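Local coordinates for protein polysialic acid O-acetyltransferase (Escherichia coli, PDB 3JQY) that transfers acetyl groups from acetyl-CoA to the O7 or O9 hydroxyls of capsular polysialic acid, working as a homotrimer of left-handed beta-helices, at residues G117-T122 against I140-D145; D123-T128 against N159-I164; M203-G208 against R216-A221. All blocks are in the same frame, centred on the assembly; numbering follows the deposited sequence.

Contact 1. Residues G117-T122 against I140-D145; sequences GFEVVT and ILRASD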
ATOM      1  N   GLY B 117     -11.256  -1.004  -6.241  1.00 13.31           N
ATOM      2  CA  GLY B 117     -10.262  -1.716  -5.461  1.00 10.71           C
ATOM      3  C   GLY B 117     -10.825  -2.283  -4.172  1.00 11.39           C
ATOM      4  O   GLY B 117     -10.094  -2.844  -3.364  1.00 14.30           O
ATOM      5  N   PHE B 118     -12.129  -2.138  -3.986  1.00 11.75           N
ATOM      6  CA  PHE B 118     -12.827  -2.694  -2.822  1.00  8.94           C
ATOM      7  C   PHE B 118     -12.717  -4.216  -2.798  1.00  9.84           C
ATOM      8  O   PHE B 118     -12.883  -4.866  -3.832  1.00 13.56           O
ATOM      9  CB  PHE B 118     -14.290  -2.273  -2.903  1.00  9.78           C
ATOM     10  CG  PHE B 118     -15.121  -2.653  -1.707  1.00 10.44           C
ATOM     11  CD1 PHE B 118     -14.820  -2.166  -0.449  1.00 10.76           C
ATOM     12  CD2 PHE B 118     -16.249  -3.451  -1.865  1.00  9.70           C
ATOM     13  CE1 PHE B 118     -15.618  -2.489   0.645  1.00 10.29           C
ATOM     14  CE2 PHE B 118     -17.046  -3.779  -0.783  1.00 13.63           C
ATOM     15  CZ  PHE B 118     -16.730  -3.301   0.473  1.00 12.42           C
ATOM     16  N   GLU B 119     -12.419  -4.783  -1.627  1.00 11.43           N
ATOM     17  CA  GLU B 119     -12.417  -6.242  -1.454  1.00 12.45           C
ATOM     18  C   GLU B 119     -13.078  -6.616  -0.137  1.00 12.12           C
ATOM     19  O   GLU B 119     -12.781  -6.015   0.897  1.00 11.59           O
ATOM     20  CB  GLU B 119     -10.990  -6.814  -1.418  1.00 14.36           C
ATOM     21  CG  GLU B 119     -10.026  -6.342  -2.498  1.00 23.46           C
ATOM     22  CD  GLU B 119      -8.612  -6.873  -2.270  1.00 32.41           C
ATOM     23  OE1 GLU B 119      -8.472  -7.893  -1.553  1.00 23.05           O
ATOM     24  OE2 GLU B 119      -7.643  -6.274  -2.798  1.00 21.60           O
ATOM     25  N   VAL B 120     -13.959  -7.616  -0.166  1.00 11.61           N
ATOM     26  CA  VAL B 120     -14.480  -8.207   1.067  1.00 12.97           C
ATOM     27  C   VAL B 120     -14.098  -9.679   1.151  1.00 11.84           C
ATOM     28  O   VAL B 120     -14.308 -10.430   0.196  1.00 13.26           O
ATOM     29  CB  VAL B 120     -16.012  -8.086   1.170  1.00 12.83           C
ATOM     30  CG1 VAL B 120     -16.509  -8.828   2.411  1.00 12.50           C
ATOM     31  CG2 VAL B 120     -16.425  -6.620   1.219  1.00 11.08           C
ATOM     32  N   VAL B 121     -13.533 -10.078   2.293  1.00  8.22           N
ATOM     33  CA  VAL B 121     -13.125 -11.461   2.538  1.00 12.29           C
ATOM     34  C   VAL B 121     -13.889 -11.987   3.753  1.00 13.90           C
ATOM     35  O   VAL B 121     -13.881 -11.354   4.801  1.00 14.24           O
ATOM     36  CB  VAL B 121     -11.617 -11.533   2.862  1.00 13.16           C
ATOM     37  CG1 VAL B 121     -11.170 -12.981   3.029  1.00 20.01           C
ATOM     38  CG2 VAL B 121     -10.801 -10.823   1.790  1.00 20.98           C
ATOM     39  N   THR B 122     -14.531 -13.147   3.624  1.00 14.56           N
ATOM     40  CA  THR B 122     -15.292 -13.709   4.738  1.00 12.13           C
ATOM     41  C   THR B 122     -15.016 -15.195   4.939  1.00 16.24           C
ATOM     42  O   THR B 122     -14.339 -15.830   4.131  1.00 14.90           O
ATOM     43  CB  THR B 122     -16.809 -13.580   4.498  1.00 17.00           C
ATOM     44  OG1 THR B 122     -17.150 -14.264   3.285  1.00 15.79           O
ATOM     45  CG2 THR B 122     -17.228 -12.124   4.382  1.00 14.93           C
ATOM     46  N   ILE B 140     -10.023  -2.680   1.926  1.00  9.93           N
ATOM     47  CA  ILE B 140     -10.189  -4.116   2.129  1.00  8.38           C
ATOM     48  C   ILE B 140     -10.841  -4.389   3.477  1.00 10.04           C
ATOM     49  O   ILE B 140     -10.364  -3.927   4.509  1.00 11.88           O
ATOM     50  CB  ILE B 140      -8.834  -4.852   2.077  1.00 12.73           C
ATOM     51  CG1 ILE B 140      -8.156  -4.629   0.721  1.00 14.78           C
ATOM     52  CG2 ILE B 140      -9.025  -6.344   2.345  1.00 12.48           C
ATOM     53  CD1 ILE B 140      -6.732  -5.165   0.654  1.00 18.89           C
ATOM     54  N   LEU B 141     -11.952  -5.115   3.462  1.00  9.77           N
ATOM     55  CA  LEU B 141     -12.555  -5.579   4.712  1.00 12.02           C
ATOM     56  C   LEU B 141     -12.259  -7.069   4.857  1.00 10.58           C
ATOM     57  O   LEU B 141     -12.871  -7.899   4.179  1.00 12.26           O
ATOM     58  CB  LEU B 141     -14.062  -5.301   4.724  1.00  9.61           C
ATOM     59  CG  LEU B 141     -14.486  -3.869   4.372  1.00 12.56           C
ATOM     60  CD1 LEU B 141     -16.009  -3.691   4.444  1.00 14.08           C
ATOM     61  CD2 LEU B 141     -13.783  -2.848   5.277  1.00 13.45           C
ATOM     62  N   ARG B 142     -11.299  -7.401   5.719  1.00  8.93           N
ATOM     63  CA  ARG B 142     -10.781  -8.769   5.802  1.00  9.85           C
ATOM     64  C   ARG B 142     -11.231  -9.464   7.086  1.00  9.33           C
ATOM     65  O   ARG B 142     -10.554  -9.390   8.108  1.00 13.08           O
ATOM     66  CB  ARG B 142      -9.250  -8.770   5.702  1.00 14.09           C
ATOM     67  CG  ARG B 142      -8.645 -10.150   5.458  1.00 14.19           C
ATOM     68  CD  ARG B 142      -7.109 -10.122   5.407  1.00 14.89           C
ATOM     69  NE  ARG B 142      -6.591  -9.299   4.310  1.00 17.86           N
ATOM     70  CZ  ARG B 142      -6.549  -9.677   3.035  1.00 25.49           C
ATOM     71  NH1 ARG B 142      -7.002 -10.875   2.675  1.00 24.87           N
ATOM     72  NH2 ARG B 142      -6.058  -8.852   2.114  1.00 18.42           N
ATOM     73  N   ALA B 143     -12.376 -10.140   7.027  1.00 11.36           N
ATOM     74  CA  ALA B 143     -12.969 -10.746   8.221  1.00 10.39           C
ATOM     75  C   ALA B 143     -12.416 -12.137   8.517  1.00 14.56           C
ATOM     76  O   ALA B 143     -12.717 -12.722   9.560  1.00 16.22           O
ATOM     77  CB  ALA B 143     -14.483 -10.800   8.091  1.00 13.23           C
ATOM     78  N   SER B 144     -11.630 -12.666   7.585  1.00 14.55           N
ATOM     79  CA  SER B 144     -10.981 -13.965   7.753  1.00 14.79           C
ATOM     80  C   SER B 144      -9.495 -13.864   7.420  1.00 18.10           C
ATOM     81  O   SER B 144      -9.116 -13.179   6.464  1.00 16.84           O
ATOM     82  CB  SER B 144     -11.637 -15.002   6.844  1.00 16.89           C
ATOM     83  OG  SER B 144     -10.864 -16.193   6.803  1.00 24.46           O
ATOM     84  N   ASP B 145      -8.659 -14.554   8.196  1.00 16.66           N
ATOM     85  CA  ASP B 145      -7.204 -14.528   8.000  1.00 19.44           C
ATOM     86  C   ASP B 145      -6.747 -15.396   6.832  1.00 22.03           C
ATOM     87  O   ASP B 145      -5.642 -15.219   6.314  1.00 26.89           O
ATOM     88  CB  ASP B 145      -6.470 -15.005   9.259  1.00 23.76           C
ATOM     89  CG  ASP B 145      -6.431 -13.961  10.356  1.00 26.45           C
ATOM     90  OD1 ASP B 145      -6.960 -12.843  10.163  1.00 24.00           O
ATOM     91  OD2 ASP B 145      -5.853 -14.265  11.423  1.00 20.75           O
TER
HETATM   92  O   HOH W   1      -5.743  -8.796  -0.884  1.00 27.88           O

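Contact 2. Residues D123-T128 against N159-I164; sequences DKCNVT and NWAKDI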
ATOM      1  N   ASP B 123     -15.558 -15.739   6.023  1.00 16.28           N
ATOM      2  CA  ASP B 123     -15.589 -17.183   6.245  1.00 15.69           C
ATOM      3  C   ASP B 123     -16.571 -17.475   7.368  1.00 18.45           C
ATOM      4  O   ASP B 123     -16.239 -17.328   8.547  1.00 16.01           O
ATOM      5  CB  ASP B 123     -14.198 -17.718   6.594  1.00 19.94           C
ATOM      6  CG  ASP B 123     -14.169 -19.232   6.739  1.00 25.69           C
ATOM      7  OD1 ASP B 123     -15.222 -19.879   6.557  1.00 27.08           O
ATOM      8  OD2 ASP B 123     -13.085 -19.777   7.032  1.00 37.15           O
ATOM      9  N   LYS B 124     -17.787 -17.864   6.988  1.00 12.77           N
ATOM     10  CA  LYS B 124     -18.873 -18.093   7.940  1.00 14.83           C
ATOM     11  C   LYS B 124     -18.959 -16.943   8.930  1.00 18.28           C
ATOM     12  O   LYS B 124     -18.975 -17.142  10.147  1.00 17.33           O
ATOM     13  CB  LYS B 124     -18.691 -19.424   8.677  1.00 19.07           C
ATOM     14  CG  LYS B 124     -19.914 -19.836   9.496  1.00 27.52           C
ATOM     15  CD  LYS B 124     -19.834 -21.287   9.967  1.00 33.65           C
ATOM     16  CE  LYS B 124     -20.663 -22.220   9.085  1.00 44.49           C
ATOM     17  NZ  LYS B 124     -20.097 -22.428   7.719  1.00 37.00           N
ATOM     18  N   CYS B 125     -19.004 -15.727   8.401  1.00 13.58           N
ATOM     19  CA  CYS B 125     -19.117 -14.549   9.246  1.00 14.13           C
ATOM     20  C   CYS B 125     -19.798 -13.414   8.490  1.00 18.36           C
ATOM     21  O   CYS B 125     -20.250 -13.592   7.361  1.00 17.39           O
ATOM     22  CB  CYS B 125     -17.750 -14.116   9.789  1.00 14.77           C
ATOM     23  SG  CYS B 125     -16.590 -13.539   8.538  1.00 17.08           S
ATOM     24  N   ASN B 126     -19.887 -12.250   9.117  1.00 15.05           N
ATOM     25  CA  ASN B 126     -20.685 -11.170   8.548  1.00 11.18           C
ATOM     26  C   ASN B 126     -19.859  -9.923   8.342  1.00 14.22           C
ATOM     27  O   ASN B 126     -19.052  -9.563   9.193  1.00 12.72           O
ATOM     28  CB  ASN B 126     -21.867 -10.855   9.460  1.00 15.92           C
ATOM     29  CG  ASN B 126     -22.725 -12.078   9.737  1.00 21.87           C
ATOM     30  OD1 ASN B 126     -23.191 -12.284  10.859  1.00 29.91           O
ATOM     31  ND2 ASN B 126     -22.924 -12.901   8.716  1.00 15.01           N
ATOM     32  N   VAL B 127     -20.054  -9.269   7.205  1.00 11.04           N
ATOM     33  CA  VAL B 127     -19.465  -7.961   6.988  1.00  9.46           C
ATOM     34  C   VAL B 127     -20.597  -7.019   6.620  1.00 13.00           C
ATOM     35  O   VAL B 127     -21.367  -7.299   5.710  1.00 11.12           O
ATOM     36  CB  VAL B 127     -18.392  -7.984   5.885  1.00 10.50           C
ATOM     37  CG1 VAL B 127     -17.946  -6.571   5.566  1.00 12.30           C
ATOM     38  CG2 VAL B 127     -17.196  -8.839   6.330  1.00 12.45           C
ATOM     39  N   THR B 128     -20.715  -5.921   7.358  1.00 10.90           N
ATOM     40  CA  THR B 128     -21.832  -5.002   7.192  1.00 13.14           C
ATOM     41  C   THR B 128     -21.320  -3.576   7.058  1.00 13.15           C
ATOM     42  O   THR B 128     -20.436  -3.151   7.809  1.00 13.09           O
ATOM     43  CB  THR B 128     -22.766  -5.055   8.410  1.00 12.53           C
ATOM     44  OG1 THR B 128     -23.399  -6.341   8.467  1.00 20.73           O
ATOM     45  CG2 THR B 128     -23.827  -3.973   8.309  1.00 26.67           C
ATOM     46  N   ASN B 159      -7.489 -17.931  15.693  1.00 18.07           N
ATOM     47  CA  ASN B 159      -7.776 -16.813  14.793  1.00 15.22           C
ATOM     48  C   ASN B 159      -9.008 -17.083  13.941  1.00 13.69           C
ATOM     49  O   ASN B 159      -8.992 -16.870  12.725  1.00 15.74           O
ATOM     50  CB  ASN B 159      -6.579 -16.494  13.890  1.00 15.86           C
ATOM     51  CG  ASN B 159      -6.334 -17.566  12.847  1.00 17.59           C
ATOM     52  OD1 ASN B 159      -6.652 -18.740  13.057  1.00 14.70           O
ATOM     53  ND2 ASN B 159      -5.770 -17.167  11.710  1.00 15.37           N
ATOM     54  N   TRP B 160     -10.069 -17.568  14.577  1.00 12.79           N
ATOM     55  CA  TRP B 160     -11.342 -17.758  13.893  1.00 14.21           C
ATOM     56  C   TRP B 160     -11.815 -16.434  13.285  1.00 13.78           C
ATOM     57  O   TRP B 160     -11.569 -15.362  13.835  1.00 12.50           O
ATOM     58  CB  TRP B 160     -12.401 -18.293  14.865  1.00 21.82           C
ATOM     59  CG  TRP B 160     -12.130 -19.693  15.366  1.00 21.80           C
ATOM     60  CD1 TRP B 160     -11.711 -20.052  16.617  1.00 25.20           C
ATOM     61  CD2 TRP B 160     -12.276 -20.914  14.628  1.00 21.50           C
ATOM     62  NE1 TRP B 160     -11.580 -21.422  16.698  1.00 24.21           N
ATOM     63  CE2 TRP B 160     -11.920 -21.971  15.491  1.00 22.54           C
ATOM     64  CE3 TRP B 160     -12.663 -21.214  13.317  1.00 24.03           C
ATOM     65  CZ2 TRP B 160     -11.947 -23.305  15.087  1.00 28.35           C
ATOM     66  CZ3 TRP B 160     -12.693 -22.541  12.918  1.00 28.35           C
ATOM     67  CH2 TRP B 160     -12.335 -23.570  13.801  1.00 26.35           C
ATOM     68  N   ALA B 161     -12.490 -16.514  12.143  1.00 12.67           N
ATOM     69  CA  ALA B 161     -13.062 -15.326  11.517  1.00 15.38           C
ATOM     70  C   ALA B 161     -14.013 -14.629  12.480  1.00 17.41           C
ATOM     71  O   ALA B 161     -14.680 -15.285  13.290  1.00 16.09           O
ATOM     72  CB  ALA B 161     -13.786 -15.696  10.229  1.00 13.20           C
ATOM     73  N   LYS B 162     -14.077 -13.302  12.380  1.00 11.38           N
ATOM     74  CA  LYS B 162     -14.941 -12.485  13.234  1.00 11.33           C
ATOM     75  C   LYS B 162     -15.551 -11.335  12.424  1.00 12.22           C
ATOM     76  O   LYS B 162     -14.888 -10.765  11.553  1.00 12.90           O
ATOM     77  CB  LYS B 162     -14.162 -11.938  14.426  1.00 15.52           C
ATOM     78  CG  LYS B 162     -13.592 -13.027  15.338  1.00 20.10           C
ATOM     79  CD  LYS B 162     -13.063 -12.448  16.644  1.00 30.14           C
ATOM     80  CE  LYS B 162     -12.564 -13.553  17.570  1.00 43.63           C
ATOM     81  NZ  LYS B 162     -13.548 -14.671  17.689  1.00 53.20           N
ATOM     82  N   ASP B 163     -16.805 -11.003  12.723  1.00 14.33           N
ATOM     83  CA  ASP B 163     -17.560 -10.010  11.954  1.00 11.11           C
ATOM     84  C   ASP B 163     -16.892  -8.635  11.884  1.00 14.13           C
ATOM     85  O   ASP B 163     -16.257  -8.182  12.837  1.00 14.06           O
ATOM     86  CB  ASP B 163     -18.959  -9.801  12.552  1.00 12.53           C
ATOM     87  CG  ASP B 163     -19.829 -11.045  12.497  1.00 19.30           C
ATOM     88  OD1 ASP B 163     -19.439 -12.062  11.890  1.00 15.08           O
ATOM     89  OD2 ASP B 163     -20.931 -10.994  13.077  1.00 20.14           O
ATOM     90  N   ILE B 164     -17.083  -7.955  10.758  1.00  9.79           N
ATOM     91  CA  ILE B 164     -16.719  -6.548  10.648  1.00  8.63           C
ATOM     92  C   ILE B 164     -17.999  -5.739  10.496  1.00 12.53           C
ATOM     93  O   ILE B 164     -18.857  -6.071   9.687  1.00 13.02           O
ATOM     94  CB  ILE B 164     -15.794  -6.283   9.436  1.00  9.90           C
ATOM     95  CG1 ILE B 164     -14.438  -6.950   9.670  1.00 10.83           C
ATOM     96  CG2 ILE B 164     -15.607  -4.793   9.233  1.00 13.74           C
ATOM     97  CD1 ILE B 164     -13.584  -7.097   8.431  1.00 11.53           C
TER

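Contact 3. Residues M203-G208 against R216-A221; sequences MCAAAG and RNIIWA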
ATOM      1  N   MET B 203     -17.794   8.776  16.331  1.00 14.07           N
ATOM      2  CA  MET B 203     -17.305  10.153  16.303  1.00 10.88           C
ATOM      3  C   MET B 203     -15.824  10.300  16.671  1.00 14.76           C
ATOM      4  O   MET B 203     -15.439  11.217  17.392  1.00 15.84           O
ATOM      5  CB  MET B 203     -18.196  11.054  17.165  1.00 18.43           C
ATOM      6  CG  MET B 203     -19.584  11.254  16.547  1.00 15.28           C
ATOM      7  SD  MET B 203     -20.756  12.167  17.583  1.00 22.71           S
ATOM      8  CE  MET B 203     -21.065  10.948  18.861  1.00 21.94           C
ATOM      9  N   CYS B 204     -14.998   9.395  16.149  1.00 13.58           N
ATOM     10  CA  CYS B 204     -13.549   9.455  16.344  1.00 13.46           C
ATOM     11  C   CYS B 204     -12.843   9.353  15.008  1.00 14.23           C
ATOM     12  O   CYS B 204     -13.365   8.747  14.082  1.00 11.30           O
ATOM     13  CB  CYS B 204     -13.069   8.283  17.192  1.00 15.20           C
ATOM     14  SG  CYS B 204     -13.558   8.329  18.917  1.00 19.49           S
ATOM     15  N   ALA B 205     -11.649   9.933  14.924  1.00 13.54           N
ATOM     16  CA  ALA B 205     -10.769   9.709  13.786  1.00 12.64           C
ATOM     17  C   ALA B 205      -9.637   8.787  14.234  1.00 18.04           C
ATOM     18  O   ALA B 205      -9.044   8.995  15.295  1.00 15.72           O
ATOM     19  CB  ALA B 205     -10.211  11.024  13.274  1.00 12.70           C
ATOM     20  N   ALA B 206      -9.360   7.758  13.436  1.00  9.33           N
ATOM     21  CA  ALA B 206      -8.288   6.814  13.729  1.00  9.37           C
ATOM     22  C   ALA B 206      -7.371   6.699  12.519  1.00 11.80           C
ATOM     23  O   ALA B 206      -7.826   6.817  11.379  1.00 14.53           O
ATOM     24  CB  ALA B 206      -8.865   5.454  14.067  1.00 13.72           C
ATOM     25  N   ALA B 207      -6.091   6.451  12.768  1.00 11.60           N
ATOM     26  CA  ALA B 207      -5.120   6.265  11.699  1.00 11.85           C
ATOM     27  C   ALA B 207      -3.891   5.521  12.205  1.00 13.25           C
ATOM     28  O   ALA B 207      -3.635   5.475  13.409  1.00 14.68           O
ATOM     29  CB  ALA B 207      -4.713   7.619  11.085  1.00 12.42           C
ATOM     30  N   GLY B 208      -3.130   4.943  11.277  1.00 11.24           N
ATOM     31  CA  GLY B 208      -1.906   4.241  11.619  1.00 10.79           C
ATOM     32  C   GLY B 208      -1.924   2.769  11.248  1.00 11.55           C
ATOM     33  O   GLY B 208      -2.946   2.230  10.816  1.00 11.21           O
ATOM     34  N   ARG B 216     -10.848  12.691  19.045  1.00 16.38           N
ATOM     35  CA  ARG B 216     -12.170  12.326  19.524  1.00 18.18           C
ATOM     36  C   ARG B 216     -13.115  13.498  19.318  1.00 15.73           C
ATOM     37  O   ARG B 216     -12.678  14.612  19.037  1.00 17.07           O
ATOM     38  CB  ARG B 216     -12.116  11.931  21.004  1.00 19.72           C
ATOM     39  CG  ARG B 216     -11.262  10.703  21.278  1.00 22.92           C
ATOM     40  CD  ARG B 216     -11.167  10.409  22.768  1.00 33.32           C
ATOM     41  NE  ARG B 216     -10.316   9.255  23.040  1.00 32.02           N
ATOM     42  CZ  ARG B 216     -10.741   7.994  23.029  1.00 35.23           C
ATOM     43  NH1 ARG B 216     -12.012   7.723  22.759  1.00 32.36           N
ATOM     44  NH2 ARG B 216      -9.896   7.006  23.288  1.00 33.98           N
ATOM     45  N   ASN B 217     -14.410  13.235  19.434  1.00 15.74           N
ATOM     46  CA  ASN B 217     -15.418  14.282  19.330  1.00 17.58           C
ATOM     47  C   ASN B 217     -15.441  14.938  17.958  1.00 17.09           C
ATOM     48  O   ASN B 217     -15.521  16.158  17.856  1.00 17.51           O
ATOM     49  CB  ASN B 217     -15.181  15.350  20.398  1.00 17.32           C
ATOM     50  CG  ASN B 217     -15.231  14.790  21.810  1.00 25.48           C
ATOM     51  OD1 ASN B 217     -14.418  15.145  22.665  1.00 31.97           O
ATOM     52  ND2 ASN B 217     -16.183  13.904  22.055  1.00 18.57           N
ATOM     53  N   ILE B 218     -15.378  14.130  16.902  1.00 16.04           N
ATOM     54  CA  ILE B 218     -15.428  14.670  15.545  1.00 14.50           C
ATOM     55  C   ILE B 218     -16.521  14.030  14.698  1.00 16.35           C
ATOM     56  O   ILE B 218     -17.081  12.992  15.057  1.00 14.76           O
ATOM     57  CB  ILE B 218     -14.069  14.508  14.811  1.00 14.05           C
ATOM     58  CG1 ILE B 218     -13.686  13.028  14.690  1.00 18.78           C
ATOM     59  CG2 ILE B 218     -12.981  15.263  15.540  1.00 20.55           C
ATOM     60  CD1 ILE B 218     -14.213  12.348  13.448  1.00 15.69           C
ATOM     61  N   ILE B 219     -16.809  14.669  13.570  1.00 13.67           N
ATOM     62  CA  ILE B 219     -17.725  14.146  12.565  1.00 12.71           C
ATOM     63  C   ILE B 219     -17.306  14.749  11.223  1.00 14.75           C
ATOM     64  O   ILE B 219     -16.713  15.827  11.187  1.00 18.46           O
ATOM     65  CB  ILE B 219     -19.194  14.494  12.894  1.00 13.26           C
ATOM     66  CG1 ILE B 219     -20.150  13.590  12.112  1.00 13.21           C
ATOM     67  CG2 ILE B 219     -19.487  15.974  12.624  1.00 17.42           C
ATOM     68  CD1 ILE B 219     -21.592  13.650  12.602  1.00 15.61           C
ATOM     69  N   TRP B 220     -17.597  14.050  10.131  1.00 14.86           N
ATOM     70  CA  TRP B 220     -17.158  14.468   8.793  1.00 12.40           C
ATOM     71  C   TRP B 220     -18.349  14.828   7.916  1.00 13.38           C
ATOM     72  O   TRP B 220     -19.492  14.533   8.259  1.00 12.29           O
ATOM     73  CB  TRP B 220     -16.382  13.325   8.129  1.00 11.54           C
ATOM     74  CG  TRP B 220     -17.247  12.109   7.953  1.00 11.85           C
ATOM     75  CD1 TRP B 220     -17.563  11.185   8.907  1.00 12.42           C
ATOM     76  CD2 TRP B 220     -17.947  11.716   6.764  1.00 12.81           C
ATOM     77  NE1 TRP B 220     -18.405  10.230   8.384  1.00 11.21           N
ATOM     78  CE2 TRP B 220     -18.658  10.533   7.070  1.00 10.89           C
ATOM     79  CE3 TRP B 220     -18.028  12.238   5.466  1.00 16.02           C
ATOM     80  CZ2 TRP B 220     -19.440   9.862   6.124  1.00 10.95           C
ATOM     81  CZ3 TRP B 220     -18.817  11.572   4.526  1.00 13.34           C
ATOM     82  CH2 TRP B 220     -19.510  10.402   4.862  1.00 15.10           C
ATOM     83  N   ALA B 221     -18.076  15.461   6.778  1.00 13.27           N
ATOM     84  CA  ALA B 221     -19.104  15.690   5.769  1.00 14.86           C
ATOM     85  C   ALA B 221     -18.522  15.504   4.375  1.00 15.81           C
ATOM     86  O   ALA B 221     -17.306  15.591   4.179  1.00 18.43           O
ATOM     87  CB  ALA B 221     -19.711  17.085   5.916  1.00 18.11           C
TER

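Contact 1. Residues G117-T122 against I140-D145
Glu119 and Ile140 sit side by side on neighbouring rungs of the left-handed beta-helix, where the parallel strands 119-121 and 140-142 run 4.8 Å apart. From CB outward, the Glu119 side chain keeps to Ile140: CB and CG run alongside Ile140 CG1, the carboxylate carbon comes against both CG1 and CD1, and OE2 reaches Ile140 CD1 at 3.7 Å. At the tip, OE1 accepts a bond from a water that in turn takes one from Arg142 NH2 in the guanidinium plane. OE1 itself is 4.5 Å from Arg142 NH2 and well out of that plane, so the water carries the link and only a charge attraction is likely between them directly. The Arg142 chain bends at chi3 (-62°, which sets NE); farther out, NH1 lies 3.9 Å from Val121 CG2. Tyr192 of a second subunit packs against Ile140 and Arg142 on this same face. On the other face Leu141 points into the coil, its CD1 4.0 Å from Phe118 CE1 and obliquely placed to the ring, with Val127 and Ile164 of the same chain also packed against Leu141. Three backbone bonds zip the rungs together: Leu141 N to Glu119 O (2.8 Å), Val121 N to Leu141 O and Ala143 N to Val121 O. Ala143 CB also lies 3.4 Å from Val121 O.

Contact 2. Residues D123-T128 against N159-I164
A second parallel sheet of the left-handed beta-helix gains a rung here, as the loop 159-163 comes back to strand 126-129 and enters strand 164-166. Asp163 and Asn126 stand side by side and point the same way. The Asp163 carboxylate does the work of a backbone acceptor: OD1 takes the N-H of Asn126 at 2.8 Å, met from above the carboxylate plane, 61° out of it. A chi1 of -64° sets Asp163 CG beside its own backbone N, on the side of Asn126 N and CB. OD1 also touches Cys125 CB. Asn126 OD1 and Asp163 OD2, both acceptors, are 3.4 Å apart, their flat groups turned 43° from each other. Next along, the backbones pair directly, Ile164 N bonding to Asn126 O and Thr128 N to Ile164 O, each 3.0 Å long. Inside the coil Val127 CG2 faces Ile164 CB, and Leu141 of the same chain packs on both residues. Cys125 SG occupies the crowded position between its backbone N and carbonyl carbon. There it accepts the N-H of Asp123 at 3.5 Å and rests 3.9 Å from Ala161 CB, a methyl that also lies 3.4 Å from Asp123 O.

Contact 3. Residues M203-G208 against R216-A221
Ile218 and Met203 meet where the chain leaves the beta-helix: strand 204-208 pairs antiparallel with strand 211-216, and the chain then bends away at Asn217 toward strand 218-220. Ile218 N donates an almost straight bond (171°) to Met203 O, 3.0 Å away, from 45° above the carbonyl plane. Ile218 holds CG1 between its backbone N and carbonyl carbon (chi1 61°). From there CG1 lies 3.7 Å from Ala205 N, and CD1 reaches the Cys204 carbonyl carbon at 3.6 Å and Ala205 CB at 4.2 Å. An alanine here would probably open a gap over the Cys204-Ala205 peptide and leave Ala205 CB without its methyl partner. Met203 CB is 3.1 Å from Ile218 O, and its CG 3.4 Å from the same oxygen. Farther out the Met203 chain bends at chi3, and the side chain packs on Leu242 and Thr243 of helix 233-245. The sheet runs on into the third subunit, where Ile219 and Trp220 pair antiparallel with one of its strands. Arg216 is extended from CG to NE; Cys204 SG touches its CG at 4.1 Å and lies 4.2 Å from its NH1.

Overall arrangement
From the N terminus, strand 119-121 opens contact 1 and strand 126-129 follows directly to open contact 2. Contact 1 closes at 140-145, across a loop of 17 residues that includes 123-128; contact 2 closes at 159-164, over a loop of 30 residues that contains 140-145, so the two cross. Each pairs neighbouring coils within its own sheet, and their touch joins the two sheets: Asp145 OD2 probably bonds to Asn159 ND2, and Ala143 O to Lys162 N. Asp145 is probably part of the acetyl-CoA site. Contact 3 comes later in series, its centre about 22 Å from that of contact 1. It spans the short connection through strand 211-216 and, through Ile218 N and Met203 O, ties the coil's last part to the C-terminal segment beside the third subunit.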